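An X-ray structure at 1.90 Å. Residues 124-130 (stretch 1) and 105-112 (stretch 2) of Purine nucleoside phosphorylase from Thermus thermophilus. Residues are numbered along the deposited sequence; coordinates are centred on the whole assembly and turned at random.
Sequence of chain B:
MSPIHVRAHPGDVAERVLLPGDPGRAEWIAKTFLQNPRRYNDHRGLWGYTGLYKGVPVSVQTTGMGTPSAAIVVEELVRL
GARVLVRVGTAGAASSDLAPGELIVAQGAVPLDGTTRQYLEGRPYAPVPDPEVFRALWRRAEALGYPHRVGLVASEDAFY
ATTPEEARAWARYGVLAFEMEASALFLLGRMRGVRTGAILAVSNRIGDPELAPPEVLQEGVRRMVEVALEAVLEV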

# COMPACT_ATOMS: atom_id res chain seq x y z
N PRO B 124 -10.22 -2.79 0.62
CA PRO B 124 -11.11 -1.66 0.90
C PRO B 124 -12.42 -2.16 1.49
O PRO B 124 -12.79 -3.32 1.31
CB PRO B 124 -11.31 -1.03 -0.48
CG PRO B 124 -10.09 -1.45 -1.26
CD PRO B 124 -9.91 -2.88 -0.82
N TYR B 125 -13.13 -1.28 2.19
CA TYR B 125 -14.39 -1.65 2.81
C TYR B 125 -15.13 -0.41 3.29
O TYR B 125 -14.53 0.65 3.48
CB TYR B 125 -14.14 -2.59 4.00
CG TYR B 125 -15.39 -3.24 4.55
CD1 TYR B 125 -16.12 -4.15 3.79
CD2 TYR B 125 -15.83 -2.96 5.85
CE1 TYR B 125 -17.27 -4.77 4.30
CE2 TYR B 125 -16.98 -3.58 6.37
CZ TYR B 125 -17.68 -4.49 5.59
OH TYR B 125 -18.79 -5.14 6.11
N ALA B 126 -16.44 -0.55 3.49
CA ALA B 126 -17.27 0.55 3.97
C ALA B 126 -18.01 0.06 5.21
O ALA B 126 -19.11 -0.46 5.11
CB ALA B 126 -18.27 0.97 2.89
N PRO B 127 -17.39 0.20 6.39
CA PRO B 127 -18.03 -0.25 7.64
C PRO B 127 -19.33 0.50 7.88
O PRO B 127 -19.32 1.72 7.98
CB PRO B 127 -16.99 0.08 8.71
CG PRO B 127 -15.67 0.04 7.95
CD PRO B 127 -16.03 0.72 6.65
N VAL B 128 -20.43 -0.24 7.95
CA VAL B 128 -21.74 0.36 8.20
C VAL B 128 -22.53 -0.48 9.21
O VAL B 128 -22.34 -1.68 9.33
CB VAL B 128 -22.59 0.48 6.90
CG1 VAL B 128 -21.97 1.52 5.97
CG2 VAL B 128 -22.67 -0.87 6.20
N PRO B 129 -23.41 0.17 9.97
CA PRO B 129 -24.22 -0.54 10.97
C PRO B 129 -25.29 -1.38 10.28
O PRO B 129 -25.44 -1.34 9.06
CB PRO B 129 -24.83 0.59 11.78
CG PRO B 129 -25.04 1.66 10.73
CD PRO B 129 -23.72 1.61 9.97
N ASP B 130 -26.01 -2.18 11.06
CA ASP B 130 -27.10 -2.96 10.50
C ASP B 130 -28.12 -1.89 10.09
O ASP B 130 -28.35 -0.95 10.84
CB ASP B 130 -27.71 -3.87 11.56
CG ASP B 130 -29.01 -4.48 11.11
OD1 ASP B 130 -28.98 -5.35 10.21
OD2 ASP B 130 -30.07 -4.07 11.63
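Stretch 2, residues 105-112: VAQGAVPL

Stretch 2 lies along stretch 1 as an antiparallel neighbour, in a small contact in which proline rings meet carbonyl oxygens and one another, with a single backbone hydrogen bond. The area supports the word small: 279 Å² is buried, summed over both sides.

The direction follows from the order of the pairs. Going forward through stretch 1, Tyr125 and Pro127 meet Pro111, Pro127 also meets Ala109 and Gly108, Val128 meets Gly108 and Gln107, and Pro129 meets Gln107 and Ala106; the partner numbers fall as those of stretch 1 rise. The closest CA atoms agree, with Val128 CA 4.3 Å from Gly108 CA and Pro127 CA 5.4 Å from Ala109 CA.

The backbones differ in kind. Stretch 1 forms no regular helix or strand, although it is mostly extended, as phi/psi of -168/160 at Tyr125 and -137/151 at Val128 indicate. Stretch 2 has strand on both sides of a corner at Gln107, with Val105 before it and Ala109 and Val110 after it; at the corner, phi/psi of -79/-26 leaves the extended region and the chain passes to a different sheet or face. Gly108 directly after it is almost fully extended at -171/171.

The hydrogen bond runs from Ala109 N to Pro127 O, 3.0 Å apart, with an N-H...O angle of 157°, close enough to linear for a sound bond. Proline lacks an amide hydrogen, so Pro127 can offer its carbonyl but cannot donate through its own nitrogen. The same oxygen lies 3.3 Å from Gly108 CA. An ideal CB built on Gly108 would also stand 3.3 Å from Pro127 O, a tight approach, so the absence of a side chain leaves room where the backbones come near.

Pro127 loses more area to the opposing stretch than any other residue, 74 Å², and its CA-to-CB bond points toward stretch 2. Its ring touches two residues: Pro127 CD lies 3.2 Å from Ala109 O, while the side chains of the two residues approach to 4.4 Å between Pro127 CB and Ala109 CB, and Pro127 CD is 3.7 Å from Pro111 CD. The CA-to-CB bond of Pro111 also points toward its partner stretch, so this second contact brings two proline rings together. Beside it, Pro111 CG lies 4.1 Å from the carbonyl oxygen Tyr125 O, which places backbone rather than the tyrosine ring at the closest point of that pair.

Near the corner, Pro129 takes over. Its CA-to-CB bond points toward stretch 2, and its ring reaches two successive carbonyl oxygens, with Pro129 CD 3.1 Å from Gln107 O and Pro129 CG 3.5 Å from Ala106 O. These are close carbon-to-oxygen approaches. Val128, whose CA-to-CB bond points sideways and whose chi1 is m, places CG1 3.8 Å from Gln107 O. The side chain of Gln107 plays no part at this distance: its CA-to-CB bond points away, and its terminal amide is hydrogen-bonded elsewhere in the structure. Beyond Pro129, Asp130 has left the contact and occupies the N-cap position of the helix that follows.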

# COMPACT_ATOMS: atom_id res chain seq x y z
N VAL B 105 -25.43 9.68 15.43
CA VAL B 105 -25.87 8.33 15.09
C VAL B 105 -24.96 7.97 13.93
O VAL B 105 -25.06 8.56 12.85
CB VAL B 105 -27.33 8.28 14.62
CG1 VAL B 105 -27.67 6.85 14.19
CG2 VAL B 105 -28.25 8.72 15.75
N ALA B 106 -24.07 7.00 14.15
CA ALA B 106 -23.11 6.61 13.13
C ALA B 106 -23.69 5.90 11.92
O ALA B 106 -24.11 4.75 11.99
CB ALA B 106 -22.02 5.74 13.77
N GLN B 107 -23.68 6.60 10.79
CA GLN B 107 -24.19 6.04 9.54
C GLN B 107 -23.14 5.10 8.96
O GLN B 107 -23.45 4.16 8.22
CB GLN B 107 -24.51 7.16 8.55
CG GLN B 107 -24.74 6.68 7.13
CD GLN B 107 -25.02 7.82 6.17
OE1 GLN B 107 -24.48 8.92 6.32
NE2 GLN B 107 -25.85 7.57 5.16
N GLY B 108 -21.88 5.36 9.31
CA GLY B 108 -20.79 4.53 8.83
C GLY B 108 -19.53 4.93 9.58
O GLY B 108 -19.52 5.92 10.31
N ALA B 109 -18.46 4.16 9.41
CA ALA B 109 -17.20 4.47 10.09
C ALA B 109 -16.00 4.31 9.17
O ALA B 109 -15.75 3.22 8.65
CB ALA B 109 -17.04 3.57 11.31
N VAL B 110 -15.27 5.40 8.95
CA VAL B 110 -14.08 5.34 8.10
C VAL B 110 -13.10 4.43 8.85
O VAL B 110 -12.77 4.69 10.00
CB VAL B 110 -13.46 6.74 7.90
CG1 VAL B 110 -12.13 6.64 7.16
CG2 VAL B 110 -14.43 7.60 7.10
N PRO B 111 -12.64 3.35 8.21
CA PRO B 111 -11.71 2.43 8.87
C PRO B 111 -10.24 2.84 8.86
O PRO B 111 -9.48 2.43 7.98
CB PRO B 111 -11.96 1.12 8.14
CG PRO B 111 -12.17 1.58 6.73
CD PRO B 111 -13.02 2.84 6.87
N LEU B 112 -9.84 3.65 9.84
CA LEU B 112 -8.45 4.09 9.94
C LEU B 112 -7.71 3.20 10.94
O LEU B 112 -6.62 3.55 11.40
CB LEU B 112 -8.39 5.54 10.42
CG LEU B 112 -9.09 6.59 9.56
CD1 LEU B 112 -8.85 7.97 10.16
CD2 LEU B 112 -8.56 6.53 8.13